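Local coordinates for protein GH26A (Muricauda sp. MAR_2010_75, PDB 6Q75) that probably hydrolyses glycosidic bonds in polysaccharides, most likely beta-mannans, as a family 26 glycoside hydrolase, at residues E55-F60 and G88-K93; T77-N82 and V158-L163. All blocks are in the same frame, centred on the assembly; numbering follows the deposited sequence.

Contact 1. Residues E55-F60 and G88-K93; sequences ENPSSF and GERIVK
Arg90 leans from the first turn of helix 88-100 across to the backbone of Glu55 and to CG of Pro57. With CG anti to the backbone N (chi1 178°), the side chain runs straight out from the helix as far as CD, then bends at chi3 (68°), which turns the guanidinium alongside the Glu55 main chain. NE comes within 3.8 Å of Glu55 O, which lies oblique to the guanidinium plane, while NH2 lies 3.9 Å from Glu55 CA. One residue further back, NE hydrogen-bonds to the carbonyl oxygen of Asn54, holding the loop through its backbone, and NH2 is likewise engaged by a residue flanking the segments. The Glu55 carboxylate takes no part in that grip: its CB is directed away from the helix, OE1 stays 5.6 Å from Arg90 NH2, and OE2 has its partner in Asn82. Any attraction between the two charges is therefore through space and probably modest. Nearer the helix, the methylene part of Arg90 flanks the proline, Pro57 CG lying 4.3 Å from Arg90 CG. Pro57 occupies the second position of a type I turn from Asn56 to Ser59, closed by Ser59 N to Asn56 O at 3.0 Å, and Ser58 stands at the N-cap position of the helix that follows. The contact is a small one near the surface, joining the loop between strand 46-51 and helix 59-68 to the start of helix 88-100, with Trp75 of strand 74-78 packed against Pro57 and Ile91 against Thr77.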
loop_
_atom_site.group_PDB
_atom_site.type_symbol
_atom_site.label_atom_id
_atom_site.label_comp_id
_atom_site.label_asym_id
_atom_site.label_seq_id
_atom_site.Cartn_x
_atom_site.Cartn_y
_atom_site.Cartn_z
ATOM N N GLU A 55 -4.832 -10.731 11.395
ATOM C CA GLU A 55 -5.393 -11.726 12.317
ATOM C C GLU A 55 -6.774 -12.193 11.870
ATOM O O GLU A 55 -7.143 -13.361 12.059
ATOM C CB GLU A 55 -5.475 -11.143 13.728
ATOM C CG GLU A 55 -4.129 -11.053 14.438
ATOM C CD GLU A 55 -3.486 -9.677 14.330
ATOM O OE1 GLU A 55 -3.699 -8.983 13.305
ATOM O OE2 GLU A 55 -2.754 -9.294 15.284
ATOM N N ASN A 56 -7.570 -11.279 11.331
ATOM C CA ASN A 56 -8.884 -11.589 10.763
ATOM C C ASN A 56 -8.980 -10.779 9.482
ATOM O O ASN A 56 -9.504 -9.653 9.465
ATOM C CB ASN A 56 -10.006 -11.245 11.747
ATOM C CG ASN A 56 -9.859 -11.964 13.059
ATOM O OD1 ASN A 56 -9.267 -11.439 14.009
ATOM N ND2 ASN A 56 -10.392 -13.172 13.127
ATOM N N PRO A 57 -8.433 -11.307 8.385
ATOM C CA PRO A 57 -8.055 -10.464 7.240
ATOM C C PRO A 57 -9.212 -9.951 6.406
ATOM O O PRO A 57 -8.966 -9.198 5.460
ATOM C CB PRO A 57 -7.149 -11.391 6.407
ATOM C CG PRO A 57 -7.504 -12.780 6.853
ATOM C CD PRO A 57 -7.914 -12.686 8.283
ATOM N N SER A 58 -10.460 -10.307 6.724
ATOM C CA SER A 58 -11.615 -9.720 6.064
ATOM C C SER A 58 -12.598 -9.090 7.051
ATOM O O SER A 58 -13.684 -8.659 6.640
ATOM C CB SER A 58 -12.312 -10.779 5.209
ATOM O OG SER A 58 -11.539 -11.082 4.058
ATOM N N SER A 59 -12.241 -8.990 8.339
ATOM C CA SER A 59 -13.238 -8.608 9.332
ATOM C C SER A 59 -13.771 -7.201 9.083
ATOM O O SER A 59 -14.979 -6.963 9.200
ATOM C CB SER A 59 -12.667 -8.727 10.749
ATOM O OG SER A 59 -11.619 -7.801 10.981
ATOM N N PHE A 60 -12.902 -6.255 8.739
ATOM C CA PHE A 60 -13.384 -4.902 8.495
ATOM C C PHE A 60 -13.851 -4.686 7.061
ATOM O O PHE A 60 -14.719 -3.831 6.834
ATOM C CB PHE A 60 -12.320 -3.882 8.897
ATOM C CG PHE A 60 -12.058 -3.902 10.372
ATOM C CD1 PHE A 60 -13.006 -3.388 11.250
ATOM C CD2 PHE A 60 -10.915 -4.510 10.887
ATOM C CE1 PHE A 60 -12.809 -3.442 12.617
ATOM C CE2 PHE A 60 -10.707 -4.566 12.270
ATOM C CZ PHE A 60 -11.656 -4.036 13.130
ATOM N N GLY A 88 1.612 -15.310 6.744
ATOM C CA GLY A 88 1.549 -15.315 5.291
ATOM C C GLY A 88 0.547 -16.305 4.720
ATOM O O GLY A 88 -0.175 -15.982 3.774
ATOM N N GLU A 89 0.524 -17.540 5.242
ATOM C CA GLU A 89 -0.396 -18.537 4.689
ATOM C C GLU A 89 -1.856 -18.111 4.859
ATOM O O GLU A 89 -2.676 -18.275 3.944
ATOM C CB GLU A 89 -0.129 -19.897 5.324
ATOM C CG GLU A 89 1.064 -20.589 4.670
ATOM C CD GLU A 89 1.249 -22.038 5.101
ATOM O OE1 GLU A 89 2.260 -22.331 5.779
ATOM O OE2 GLU A 89 0.401 -22.890 4.746
ATOM N N ARG A 90 -2.198 -17.562 6.026
ATOM C CA ARG A 90 -3.565 -17.098 6.260
ATOM C C ARG A 90 -3.928 -15.943 5.321
ATOM O O ARG A 90 -5.058 -15.866 4.825
ATOM C CB ARG A 90 -3.709 -16.681 7.726
ATOM C CG ARG A 90 -5.057 -16.128 8.120
ATOM C CD ARG A 90 -5.148 -15.914 9.644
ATOM N NE ARG A 90 -4.271 -14.840 10.140
ATOM C CZ ARG A 90 -3.138 -15.049 10.815
ATOM N NH1 ARG A 90 -2.728 -16.291 11.067
ATOM N NH2 ARG A 90 -2.401 -14.021 11.226
ATOM N N ILE A 91 -2.984 -15.031 5.087
ATOM C CA ILE A 91 -3.200 -13.911 4.172
ATOM C C ILE A 91 -3.400 -14.424 2.753
ATOM O O ILE A 91 -4.302 -13.988 2.028
ATOM C CB ILE A 91 -2.001 -12.948 4.234
ATOM C CG1 ILE A 91 -1.926 -12.268 5.592
ATOM C CG2 ILE A 91 -2.014 -11.946 3.065
ATOM C CD1 ILE A 91 -0.561 -11.668 5.849
ATOM N N VAL A 92 -2.555 -15.363 2.332
ATOM C CA VAL A 92 -2.635 -15.827 0.949
ATOM C C VAL A 92 -3.974 -16.496 0.697
ATOM O O VAL A 92 -4.619 -16.268 -0.341
ATOM C CB VAL A 92 -1.467 -16.780 0.632
ATOM C CG1 VAL A 92 -1.760 -17.520 -0.671
ATOM C CG2 VAL A 92 -0.170 -16.013 0.516
ATOM N N LYS A 93 -4.429 -17.311 1.652
ATOM C CA LYS A 93 -5.681 -18.033 1.465
ATOM C C LYS A 93 -6.848 -17.072 1.335
ATOM O O LYS A 93 -7.742 -17.281 0.510
ATOM C CB LYS A 93 -5.935 -18.990 2.628
ATOM C CG LYS A 93 -7.129 -19.926 2.407
#

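Contact 2. Residues T77-N82 and V158-L163; sequences TDFYWN and VHLKKL
In the hydrophobic layer between the barrel and its surrounding helices, the Phe79 ring, just beyond the end of strand 74-78, packs against His159 and Leu160 of helix 144-165. The outer end of the ring does the touching: CE1 lies 3.8 Å from His159 CB and CZ 4.0 Å from the same atom, while CE2, across the ring, meets Leu160 CD2 at 4.0 Å. Both helix atoms approach the ring obliquely. His159 thus offers its aliphatic root: with CG anti to the carbonyl carbon and beside the backbone N (chi1 -58°), CB rather than the imidazole comes nearest to Phe79. One face of the imidazole is overlaid by Val158 CG2, 3.7 Å above its plane. The parallel strands and outer helices are those of the (beta/alpha)8 barrel expected of family 26, and here the residue after one strand packs against a helix from farther along the chain. Leu107 and Ile91 also pack on Phe79, tying the pair to strand 104-108 and helix 88-100. Around Phe79 the chain turns: Asp78 OD1 accepts from Tyr80 N at 2.9 Å, an Asx turn in which the donor stands well above the carboxylate plane (67°). OD2 of the same carboxylate bonds to His110, so both oxygens are engaged. Next, Asn82 CB sits over the centre of the Tyr80 ring, 3.4 Å from its plane, and Tyr80 OH bonds to Phe120 O.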
loop_
_atom_site.group_PDB
_atom_site.type_symbol
_atom_site.label_atom_id
_atom_site.label_comp_id
_atom_site.label_asym_id
_atom_site.label_seq_id
_atom_site.Cartn_x
_atom_site.Cartn_y
_atom_site.Cartn_z
ATOM N N THR A 77 -4.819 -6.172 3.250
ATOM C CA THR A 77 -4.293 -6.523 4.571
ATOM C C THR A 77 -2.774 -6.359 4.512
ATOM O O THR A 77 -2.256 -5.647 3.641
ATOM C CB THR A 77 -4.791 -7.908 5.052
ATOM O OG1 THR A 77 -4.458 -8.076 6.456
ATOM C CG2 THR A 77 -4.216 -9.063 4.223
ATOM N N ASP A 78 -2.070 -6.961 5.483
ATOM C CA ASP A 78 -0.720 -6.550 5.873
ATOM C C ASP A 78 0.053 -7.792 6.296
ATOM O O ASP A 78 -0.482 -8.636 7.025
ATOM C CB ASP A 78 -0.859 -5.522 7.018
ATOM C CG ASP A 78 0.454 -5.011 7.616
ATOM O OD1 ASP A 78 1.588 -5.314 7.178
ATOM O OD2 ASP A 78 0.310 -4.179 8.552
ATOM N N PHE A 79 1.293 -7.915 5.828
ATOM C CA PHE A 79 2.116 -9.065 6.171
ATOM C C PHE A 79 2.736 -8.968 7.567
ATOM O O PHE A 79 3.462 -9.884 7.978
ATOM C CB PHE A 79 3.218 -9.241 5.127
ATOM C CG PHE A 79 2.790 -10.030 3.916
ATOM C CD1 PHE A 79 2.737 -11.424 3.954
ATOM C CD2 PHE A 79 2.479 -9.389 2.728
ATOM C CE1 PHE A 79 2.346 -12.162 2.850
ATOM C CE2 PHE A 79 2.102 -10.125 1.589
ATOM C CZ PHE A 79 2.040 -11.518 1.655
ATOM N N TYR A 80 2.452 -7.895 8.302
ATOM C CA TYR A 80 3.023 -7.666 9.626
ATOM C C TYR A 80 3.041 -8.925 10.490
ATOM O O TYR A 80 1.992 -9.453 10.875
ATOM C CB TYR A 80 2.229 -6.563 10.330
ATOM C CG TYR A 80 2.801 -6.079 11.642
ATOM C CD1 TYR A 80 4.126 -6.342 12.012
ATOM C CD2 TYR A 80 2.026 -5.314 12.505
ATOM C CE1 TYR A 80 4.632 -5.869 13.239
ATOM C CE2 TYR A 80 2.522 -4.855 13.709
ATOM C CZ TYR A 80 3.820 -5.121 14.071
ATOM O OH TYR A 80 4.292 -4.642 15.291
ATOM N N TRP A 81 4.236 -9.410 10.803
ATOM C CA TRP A 81 4.384 -10.565 11.680
ATOM C C TRP A 81 4.498 -10.027 13.103
ATOM O O TRP A 81 5.584 -9.814 13.641
ATOM C CB TRP A 81 5.605 -11.377 11.267
ATOM C CG TRP A 81 5.790 -12.643 11.957
ATOM C CD1 TRP A 81 5.277 -13.037 13.170
ATOM C CD2 TRP A 81 6.605 -13.713 11.497
ATOM N NE1 TRP A 81 5.729 -14.309 13.478
ATOM C CE2 TRP A 81 6.548 -14.737 12.467
ATOM C CE3 TRP A 81 7.379 -13.906 10.352
ATOM C CZ2 TRP A 81 7.245 -15.944 12.322
ATOM C CZ3 TRP A 81 8.079 -15.110 10.212
ATOM C CH2 TRP A 81 7.994 -16.107 11.191
ATOM N N ASN A 82 3.340 -9.768 13.709
ATOM C CA ASN A 82 3.320 -9.206 15.053
ATOM C C ASN A 82 2.980 -10.226 16.124
ATOM O O ASN A 82 3.137 -9.916 17.306
ATOM C CB ASN A 82 2.306 -8.051 15.135
ATOM C CG ASN A 82 0.893 -8.509 14.848
ATOM O OD1 ASN A 82 0.621 -9.140 13.823
ATOM N ND2 ASN A 82 -0.024 -8.164 15.731
ATOM N N VAL A 158 7.902 -15.752 -0.486
ATOM C CA VAL A 158 7.348 -17.082 -0.729
ATOM C C VAL A 158 5.831 -17.017 -0.873
ATOM O O VAL A 158 5.230 -17.798 -1.622
ATOM C CB VAL A 158 7.765 -18.054 0.390
ATOM C CG1 VAL A 158 9.255 -18.303 0.337
ATOM C CG2 VAL A 158 7.378 -17.518 1.735
ATOM N N HIS A 159 5.197 -16.089 -0.174
ATOM C CA HIS A 159 3.747 -15.958 -0.258
ATOM C C HIS A 159 3.340 -15.157 -1.490
ATOM O O HIS A 159 2.349 -15.491 -2.152
ATOM C CB HIS A 159 3.232 -15.329 1.043
ATOM C CG HIS A 159 3.604 -16.126 2.257
ATOM N ND1 HIS A 159 3.232 -17.445 2.422
ATOM C CD2 HIS A 159 4.407 -15.829 3.311
ATOM C CE1 HIS A 159 3.752 -17.913 3.545
ATOM N NE2 HIS A 159 4.475 -16.956 4.099
ATOM N N LEU A 160 4.109 -14.127 -1.845
ATOM C CA LEU A 160 3.841 -13.446 -3.110
ATOM C C LEU A 160 3.963 -14.404 -4.289
ATOM O O LEU A 160 3.206 -14.297 -5.264
ATOM C CB LEU A 160 4.796 -12.263 -3.274
ATOM C CG LEU A 160 4.620 -11.150 -2.230
ATOM C CD1 LEU A 160 5.684 -10.072 -2.368
ATOM C CD2 LEU A 160 3.205 -10.505 -2.271
ATOM N N LYS A 161 4.869 -15.386 -4.190
ATOM C CA LYS A 161 5.046 -16.339 -5.276
ATOM C C LYS A 161 3.872 -17.303 -5.353
ATOM O O LYS A 161 3.466 -17.702 -6.447
ATOM C CB LYS A 161 6.338 -17.133 -5.049
ATOM C CG LYS A 161 7.596 -16.528 -5.609
ATOM C CD LYS A 161 8.803 -17.319 -5.061
ATOM C CE LYS A 161 10.074 -17.088 -5.857
ATOM N NZ LYS A 161 11.218 -17.873 -5.273
ATOM N N LYS A 162 3.290 -17.657 -4.210
ATOM C CA LYS A 162 2.072 -18.456 -4.240
ATOM C C LYS A 162 0.926 -17.670 -4.878
ATOM O O LYS A 162 0.122 -18.226 -5.642
ATOM C CB LYS A 162 1.717 -18.902 -2.824
ATOM C CG LYS A 162 0.463 -19.737 -2.731
ATOM N N LEU A 163 0.862 -16.369 -4.612
ATOM C CA LEU A 163 -0.173 -15.541 -5.237
ATOM C C LEU A 163 0.044 -15.427 -6.747
ATOM O O LEU A 163 -0.920 -15.426 -7.516
ATOM C CB LEU A 163 -0.195 -14.168 -4.561
ATOM C CG LEU A 163 -0.783 -14.210 -3.147
ATOM C CD1 LEU A 163 -0.389 -12.982 -2.357
ATOM C CD2 LEU A 163 -2.306 -14.300 -3.210
#

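How the contacts relate
The centres of contacts 1 and 2 lie about 9 Å apart, and their segments alternate along the chain. Segment 88-93 of contact 1 also packs on both segments of contact 2: Val92 CG2 lies 3.5 Å from His159 CB, Gly88 CA comes equally near His159 CD2, and Ile91 CD1 reaches to 3.3 Å from Asp78 O. A polar tie joins the loops, Glu55 OE2 to Asn82 ND2 at 3.0 Å, probably a hydrogen bond. Asn54, just before segment 55-60, adds another, since its ND2 donates to Asp78 O and Tyr80 O. Both loops follow C-terminal strand ends, the side on which (beta/alpha)8 glycosidases carry their active sites.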